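Attaching and effacing protein, pathogenesis factor (Escherichia coli, PDB 4E9L) is an adhesin of the intimin/invasin family, probably mediating attachment to host surfaces through a series of immunoglobulin-like domains, several of which make up this chain. Local coordinates at residues A[241-246]-A[267-272]; A[314-319]-A[389-394]. All coordinates share one frame; numbering follows the deposited sequence. Where two conformers were deposited one is given.

Following the chain from its N terminus, contact 1 comes first: 241-246 runs into the strand hairpin made by 244-252 and 255-261, and 267-272 then runs along the facing sheet in the same direction as 241-246, closing a short loop of 20 residues. Contact 2 opens only after that. Its partners 314-319 and 389-394 close a much longer loop of 69 residues, which takes in most of the strands of the last modelled domain. The two loops are in series, with neither nesting nor crossing. Each contact joins the two sheets of its own sandwich, one in each of two successive domains. Contacts 1 and 2 have centres about 38 Å apart and nearest atoms about 18 Å apart.

Contact 1: residues A[241-246]-A[267-272]; sequences EGATVS and GELRVM
Ala243 faces Leu269 and Val245 faces Val271, so the two segments run in the same direction along the chain, with CA atoms 8.8 Å apart from Ala243 to Leu269. At that distance the backbones exchange no hydrogen bonds, and the contact is carried by apolar side chains pointing at each other across the interior. The first pair is a methyl meeting a branch end: CB of Ala243 lies 4.1 Å from CD2 of Leu269. Because Leu269 has CG opposite its backbone N (chi1 180°), the isobutyl group extends across to the alanine, and its second branch stays near too, with CD1 4.5 Å from Ala243 CB. The short alanine thus meets the longer leucine. One step along, two valines meet by single methyls, CG2 of Val245 and CG2 of Val271 being 4.4 Å apart. In Val271 it is CG2 that lies opposite the backbone N and leads toward the other segment. Both approaches are loose van der Waals contacts, and the residues alternating with them turn outward. Glu268, on the outer face, is held by Thr288 and Gln286 of strand 278-290. Inside, Leu235 of strand 231-236 touches Ala243, Val245 and Val271, while Leu260 of strand 255-261 packs on Leu269, so both pairs belong to a wider apolar layer. Strand 244-252 is the outermost strand of its sheet, beside 255-261; strand 267-275 is an inner strand of the facing sheet, between 231-236 and 278-290.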
ATOM      1  N   GLU A 241      14.932 -12.648   3.879  1.00 21.84           N
ATOM      2  CA  GLU A 241      15.198 -13.989   3.334  1.00 22.49           C
ATOM      3  C   GLU A 241      13.955 -14.836   3.383  1.00 25.70           C
ATOM      4  O   GLU A 241      13.520 -15.195   4.473  1.00 24.99           O
ATOM      5  CB  GLU A 241      16.298 -14.694   4.141  1.00 24.87           C
ATOM      6  CG  GLU A 241      17.527 -14.990   3.327  1.00 33.76           C
ATOM      7  CD  GLU A 241      18.470 -15.868   4.117  1.00 46.23           C
ATOM      8  OE1 GLU A 241      18.762 -16.986   3.637  1.00 45.60           O
ATOM      9  OE2 GLU A 241      18.825 -15.491   5.258  1.00 30.66           O
ATOM     10  N   GLY A 242      13.392 -15.137   2.215  1.00 21.91           N
ATOM     11  CA  GLY A 242      12.162 -15.917   2.135  1.00 22.06           C
ATOM     12  C   GLY A 242      10.919 -15.044   1.978  1.00 23.19           C
ATOM     13  O   GLY A 242       9.829 -15.562   1.749  1.00 22.25           O
ATOM     14  N   ALA A 243      11.074 -13.717   2.064  1.00 18.03           N
ATOM     15  CA  ALA A 243       9.940 -12.790   1.901  1.00 15.67           C
ATOM     16  C   ALA A 243       9.812 -12.376   0.446  1.00 17.74           C
ATOM     17  O   ALA A 243      10.812 -12.359  -0.279  1.00 16.81           O
ATOM     18  CB  ALA A 243      10.127 -11.564   2.793  1.00 15.90           C
ATOM     19  N   THR A 244       8.585 -12.047  -0.011  1.00 13.62           N
ATOM     20  CA  THR A 244       8.392 -11.669  -1.415  1.00 13.64           C
ATOM     21  C   THR A 244       7.438 -10.484  -1.523  1.00 15.04           C
ATOM     22  O   THR A 244       6.737 -10.141  -0.572  1.00 13.93           O
ATOM     23  CB  THR A 244       7.772 -12.855  -2.243  1.00 22.01           C
ATOM     24  OG1 THR A 244       6.477 -13.184  -1.729  1.00 23.39           O
ATOM     25  CG2 THR A 244       8.635 -14.098  -2.277  1.00 20.43           C
ATOM     26  N   VAL A 245       7.451  -9.847  -2.678  1.00 12.65           N
ATOM     27  CA  VAL A 245       6.503  -8.799  -3.039  1.00 13.02           C
ATOM     28  C   VAL A 245       5.856  -9.266  -4.364  1.00 16.38           C
ATOM     29  O   VAL A 245       6.523  -9.838  -5.232  1.00 15.52           O
ATOM     30  CB  VAL A 245       7.147  -7.378  -3.146  1.00 17.11           C
ATOM     31  CG1 VAL A 245       6.087  -6.312  -3.469  1.00 15.77           C
ATOM     32  CG2 VAL A 245       7.882  -7.010  -1.851  1.00 17.95           C
ATOM     33  N   SER A 246       4.548  -9.033  -4.498  1.00 14.33           N
ATOM     34  CA  SER A 246       3.750  -9.354  -5.687  1.00 13.37           C
ATOM     35  C   SER A 246       3.899  -8.277  -6.768  1.00 16.46           C
ATOM     36  O   SER A 246       4.622  -7.288  -6.597  1.00 17.01           O
ATOM     37  CB  SER A 246       2.273  -9.454  -5.280  1.00 12.40           C
ATOM     38  OG  SER A 246       1.705  -8.165  -5.018  1.00 12.88           O
ATOM     39  N   GLY A 267      11.904 -11.137  12.550  1.00 17.77           N
ATOM     40  CA  GLY A 267      12.826 -10.016  12.665  1.00 17.91           C
ATOM     41  C   GLY A 267      12.432  -8.829  11.810  1.00 22.24           C
ATOM     42  O   GLY A 267      11.330  -8.785  11.250  1.00 20.54           O
ATOM     43  N   GLU A 268      13.350  -7.860  11.690  1.00 20.25           N
ATOM     44  CA  GLU A 268      13.121  -6.659  10.903  1.00 21.06           C
ATOM     45  C   GLU A 268      13.127  -6.919   9.401  1.00 22.09           C
ATOM     46  O   GLU A 268      13.907  -7.719   8.888  1.00 20.29           O
ATOM     47  CB  GLU A 268      14.119  -5.534  11.261  1.00 23.69           C
ATOM     48  CG  GLU A 268      13.957  -4.951  12.660  1.00 43.24           C
ATOM     49  CD  GLU A 268      12.574  -4.469  13.074  1.00 73.79           C
ATOM     50  OE1 GLU A 268      11.973  -3.649  12.340  1.00 71.74           O
ATOM     51  OE2 GLU A 268      12.105  -4.895  14.156  1.00 66.69           O
ATOM     52  N   LEU A 269      12.265  -6.200   8.711  1.00 18.96           N
ATOM     53  CA  LEU A 269      12.100  -6.225   7.268  1.00 19.21           C
ATOM     54  C   LEU A 269      11.826  -4.794   6.771  1.00 21.93           C
ATOM     55  O   LEU A 269      11.014  -4.079   7.358  1.00 22.10           O
ATOM     56  CB  LEU A 269      10.900  -7.150   6.940  1.00 19.59           C
ATOM     57  CG  LEU A 269      10.517  -7.345   5.474  1.00 24.31           C
ATOM     58  CD1 LEU A 269      11.699  -7.779   4.662  1.00 25.33           C
ATOM     59  CD2 LEU A 269       9.429  -8.399   5.343  1.00 27.35           C
ATOM     60  N   ARG A 270      12.506  -4.393   5.695  1.00 18.37           N
ATOM     61  CA  ARG A 270      12.323  -3.079   5.073  0.50 18.33           C
ATOM     62  C   ARG A 270      11.969  -3.281   3.613  1.00 22.59           C
ATOM     63  O   ARG A 270      12.556  -4.151   2.960  1.00 20.92           O
ATOM     64  CB  ARG A 270      13.589  -2.206   5.198  0.50 20.09           C
ATOM     65  CG  ARG A 270      13.862  -1.744   6.624  0.50 30.39           C
ATOM     66  CD  ARG A 270      15.181  -0.994   6.777  0.50 37.39           C
ATOM     67  NE  ARG A 270      16.354  -1.812   6.448  0.50 40.32           N
ATOM     68  CZ  ARG A 270      16.920  -2.694   7.266  0.50 51.83           C
ATOM     69  NH1 ARG A 270      16.413  -2.913   8.474  0.50 44.79           N
ATOM     70  NH2 ARG A 270      17.986  -3.376   6.876  0.50 34.18           N
ATOM     71  N   VAL A 271      10.991  -2.501   3.110  1.00 18.29           N
ATOM     72  CA  VAL A 271      10.539  -2.573   1.736  1.00 17.56           C
ATOM     73  C   VAL A 271      10.733  -1.239   1.051  1.00 20.76           C
ATOM     74  O   VAL A 271      10.212  -0.217   1.503  1.00 20.60           O
ATOM     75  CB  VAL A 271       9.094  -3.149   1.556  1.00 20.48           C
ATOM     76  CG1 VAL A 271       8.067  -2.427   2.413  1.00 20.26           C
ATOM     77  CG2 VAL A 271       8.662  -3.170   0.078  1.00 19.98           C
ATOM     78  N   MET A 272      11.472  -1.262  -0.045  1.00 15.60           N
ATOM     79  CA  MET A 272      11.707  -0.086  -0.865  1.00 15.70           C
ATOM     80  C   MET A 272      11.141  -0.350  -2.273  1.00 20.35           C
ATOM     81  O   MET A 272      11.708  -1.167  -2.998  1.00 19.83           O
ATOM     82  CB  MET A 272      13.209   0.269  -0.904  1.00 18.34           C
ATOM     83  CG  MET A 272      13.560   1.450  -1.836  1.00 21.44           C
ATOM     84  SD  MET A 272      12.607   2.948  -1.467  1.00 25.68           S
ATOM     85  CE  MET A 272      13.563   3.553  -0.031  1.00 22.94           C
TER

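Contact 2: residues A[314-319]-A[389-394]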
ATOM      1  N   THR A 314       0.190 -28.268  40.923  1.00 16.74           N
ATOM      2  CA  THR A 314       1.273 -28.655  40.046  1.00 16.23           C
ATOM      3  C   THR A 314       1.505 -27.498  39.088  1.00 18.12           C
ATOM      4  O   THR A 314       0.548 -26.841  38.668  1.00 17.90           O
ATOM      5  CB  THR A 314       1.069 -30.050  39.384  1.00 23.38           C
ATOM      6  OG1 THR A 314       2.287 -30.386  38.726  1.00 22.90           O
ATOM      7  CG2 THR A 314      -0.087 -30.089  38.364  1.00 17.50           C
ATOM      8  N   GLU A 315       2.769 -27.221  38.779  1.00 14.43           N
ATOM      9  CA  GLU A 315       3.154 -26.170  37.849  1.00 13.43           C
ATOM     10  C   GLU A 315       3.031 -26.709  36.416  1.00 16.33           C
ATOM     11  O   GLU A 315       3.518 -27.801  36.134  1.00 15.74           O
ATOM     12  CB  GLU A 315       4.617 -25.768  38.123  1.00 15.28           C
ATOM     13  CG  GLU A 315       5.076 -24.587  37.311  1.00 30.53           C
ATOM     14  CD  GLU A 315       6.568 -24.324  37.385  1.00 61.76           C
ATOM     15  OE1 GLU A 315       7.353 -25.139  36.840  1.00 60.97           O
ATOM     16  OE2 GLU A 315       6.950 -23.281  37.966  1.00 49.89           O
ATOM     17  N   LEU A 316       2.397 -25.938  35.520  1.00 12.86           N
ATOM     18  CA  LEU A 316       2.240 -26.286  34.107  1.00 13.03           C
ATOM     19  C   LEU A 316       3.241 -25.446  33.338  1.00 15.62           C
ATOM     20  O   LEU A 316       3.373 -24.253  33.629  1.00 15.61           O
ATOM     21  CB  LEU A 316       0.800 -25.946  33.599  1.00 13.14           C
ATOM     22  CG  LEU A 316      -0.351 -26.684  34.279  1.00 17.93           C
ATOM     23  CD1 LEU A 316      -1.692 -26.318  33.620  1.00 18.85           C
ATOM     24  CD2 LEU A 316      -0.111 -28.208  34.308  1.00 19.76           C
ATOM     25  N   THR A 317       3.945 -26.055  32.368  1.00 13.68           N
ATOM     26  CA  THR A 317       4.888 -25.344  31.490  1.00 13.31           C
ATOM     27  C   THR A 317       4.430 -25.547  30.062  1.00 16.96           C
ATOM     28  O   THR A 317       4.431 -26.674  29.555  1.00 15.53           O
ATOM     29  CB  THR A 317       6.362 -25.748  31.722  1.00 19.32           C
ATOM     30  OG1 THR A 317       6.711 -25.486  33.078  1.00 20.39           O
ATOM     31  CG2 THR A 317       7.332 -24.946  30.825  1.00 14.74           C
ATOM     32  N   PHE A 318       3.996 -24.449  29.432  1.00 14.58           N
ATOM     33  CA  PHE A 318       3.471 -24.450  28.082  1.00 14.70           C
ATOM     34  C   PHE A 318       4.445 -23.755  27.137  1.00 18.45           C
ATOM     35  O   PHE A 318       4.748 -22.582  27.338  1.00 16.38           O
ATOM     36  CB  PHE A 318       2.059 -23.835  28.055  1.00 16.06           C
ATOM     37  CG  PHE A 318       1.479 -23.654  26.673  1.00 18.25           C
ATOM     38  CD1 PHE A 318       1.291 -24.747  25.826  1.00 20.69           C
ATOM     39  CD2 PHE A 318       1.170 -22.386  26.194  1.00 22.61           C
ATOM     40  CE1 PHE A 318       0.785 -24.575  24.536  1.00 21.68           C
ATOM     41  CE2 PHE A 318       0.675 -22.213  24.890  1.00 26.10           C
ATOM     42  CZ  PHE A 318       0.499 -23.311  24.068  1.00 23.28           C
ATOM     43  N   THR A 319       4.989 -24.515  26.142  1.00 15.56           N
ATOM     44  CA  THR A 319       5.961 -23.993  25.165  1.00 15.52           C
ATOM     45  C   THR A 319       5.221 -23.846  23.864  1.00 19.72           C
ATOM     46  O   THR A 319       4.703 -24.823  23.333  1.00 19.76           O
ATOM     47  CB  THR A 319       7.182 -24.918  25.045  1.00 24.77           C
ATOM     48  OG1 THR A 319       7.838 -24.935  26.305  1.00 24.18           O
ATOM     49  CG2 THR A 319       8.172 -24.460  23.953  1.00 22.91           C
ATOM     50  N   GLN A 389      -2.034 -33.406  21.498  1.00 17.78           N
ATOM     51  CA  GLN A 389      -2.690 -34.333  22.431  1.00 18.31           C
ATOM     52  C   GLN A 389      -2.686 -33.727  23.830  1.00 22.90           C
ATOM     53  O   GLN A 389      -1.690 -33.117  24.218  1.00 21.92           O
ATOM     54  CB  GLN A 389      -1.989 -35.715  22.424  1.00 18.99           C
ATOM     55  CG  GLN A 389      -2.215 -36.529  21.123  1.00 26.95           C
ATOM     56  CD  GLN A 389      -3.680 -36.768  20.810  1.00 34.81           C
ATOM     57  OE1 GLN A 389      -4.131 -36.671  19.663  1.00 37.25           O
ATOM     58  NE2 GLN A 389      -4.465 -37.061  21.825  1.00 22.54           N
ATOM     59  N   PRO A 390      -3.741 -33.937  24.644  1.00 21.00           N
ATOM     60  CA  PRO A 390      -3.766 -33.283  25.958  1.00 20.11           C
ATOM     61  C   PRO A 390      -2.741 -33.828  26.925  1.00 22.53           C
ATOM     62  O   PRO A 390      -2.262 -34.952  26.763  1.00 22.49           O
ATOM     63  CB  PRO A 390      -5.194 -33.546  26.460  1.00 21.68           C
ATOM     64  CG  PRO A 390      -5.607 -34.807  25.745  1.00 26.74           C
ATOM     65  CD  PRO A 390      -5.017 -34.636  24.373  1.00 22.17           C
ATOM     66  N   LEU A 391      -2.395 -33.018  27.921  1.00 16.21           N
ATOM     67  CA  LEU A 391      -1.527 -33.470  28.975  1.00 16.74           C
ATOM     68  C   LEU A 391      -2.430 -34.408  29.802  1.00 19.55           C
ATOM     69  O   LEU A 391      -3.587 -34.073  30.081  1.00 19.07           O
ATOM     70  CB  LEU A 391      -1.049 -32.267  29.809  1.00 17.18           C
ATOM     71  CG  LEU A 391      -0.478 -32.558  31.204  1.00 21.08           C
ATOM     72  CD1 LEU A 391       0.779 -33.390  31.144  1.00 21.33           C
ATOM     73  CD2 LEU A 391      -0.214 -31.277  31.940  1.00 21.89           C
ATOM     74  N   VAL A 392      -1.931 -35.589  30.125  1.00 16.22           N
ATOM     75  CA  VAL A 392      -2.721 -36.563  30.887  1.00 16.66           C
ATOM     76  C   VAL A 392      -2.106 -36.727  32.269  1.00 21.35           C
ATOM     77  O   VAL A 392      -0.937 -37.075  32.393  1.00 23.72           O
ATOM     78  CB  VAL A 392      -2.865 -37.913  30.142  1.00 23.18           C
ATOM     79  CG1 VAL A 392      -3.599 -38.952  31.006  1.00 24.10           C
ATOM     80  CG2 VAL A 392      -3.553 -37.730  28.777  1.00 23.33           C
ATOM     81  N   LEU A 393      -2.886 -36.455  33.300  1.00 16.63           N
ATOM     82  CA  LEU A 393      -2.446 -36.632  34.676  1.00 17.49           C
ATOM     83  C   LEU A 393      -3.284 -37.731  35.349  1.00 21.76           C
ATOM     84  O   LEU A 393      -4.431 -37.966  34.956  1.00 20.72           O
ATOM     85  CB  LEU A 393      -2.567 -35.310  35.481  1.00 17.30           C
ATOM     86  CG  LEU A 393      -1.869 -34.058  34.921  1.00 21.34           C
ATOM     87  CD1 LEU A 393      -2.203 -32.813  35.763  1.00 20.44           C
ATOM     88  CD2 LEU A 393      -0.352 -34.239  34.832  1.00 20.98           C
ATOM     89  N   ASN A 394      -2.706 -38.411  36.344  1.00 19.35           N
ATOM     90  CA  ASN A 394      -3.439 -39.406  37.132  1.00 18.96           C
ATOM     91  C   ASN A 394      -3.531 -38.853  38.546  1.00 21.81           C
ATOM     92  O   ASN A 394      -2.562 -38.898  39.300  1.00 21.18           O
ATOM     93  CB  ASN A 394      -2.745 -40.771  37.057  1.00 24.13           C
ATOM     94  CG  ASN A 394      -2.950 -41.402  35.695  1.00 51.61           C
ATOM     95  OD1 ASN A 394      -4.048 -41.846  35.343  1.00 47.24           O
ATOM     96  ND2 ASN A 394      -1.935 -41.361  34.859  1.00 48.67           N
TER
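The apolar contacts come first, and the closer is between two leucines: CD2 of Leu316 stands 3.9 Å from CD2 of Leu391. Their side chains cross at a slant and touch through one methyl each. They arrive by different routes. Leu316 places CG opposite its carbonyl carbon (chi1 -62°), which brings the end of the side chain nearer to the other segment than its first bond would suggest. Leu391 points across from the start and keeps CG opposite its backbone N (chi1 162°). Farther along, CG2 of Thr314 approaches CD1 of Leu393 at 4.3 Å, a looser meeting in which the threonine presents its methyl to the leucine. Leu366 of strand 361-367 touches both Thr314 and Leu393, and Leu301 packs against Leu391, so neighbouring strands extend the apolar layer around these pairs.

The polar side belongs to Thr314 as well. Its OG1 is hydrogen-bonded to OD1 of Asp304, which satisfies the hydroxyl of a buried residue while its methyl serves the core.

Backbone bonding does not link the segments: CA of Leu316 and CA of Leu391 are 9.6 Å apart. Strand 313-319 pairs with 300-303 and 361-367 in one sheet, and 391-395 pairs with 373-381 in the other. The facing strands run in opposite senses, Thr314 lying over Leu393 and Leu316 over Leu391. Two sheets packed face to face through methyl groups of leucine and threonine side chains form the beta sandwich of a bacterial immunoglobulin-like domain, as found in the intimin/invasin family.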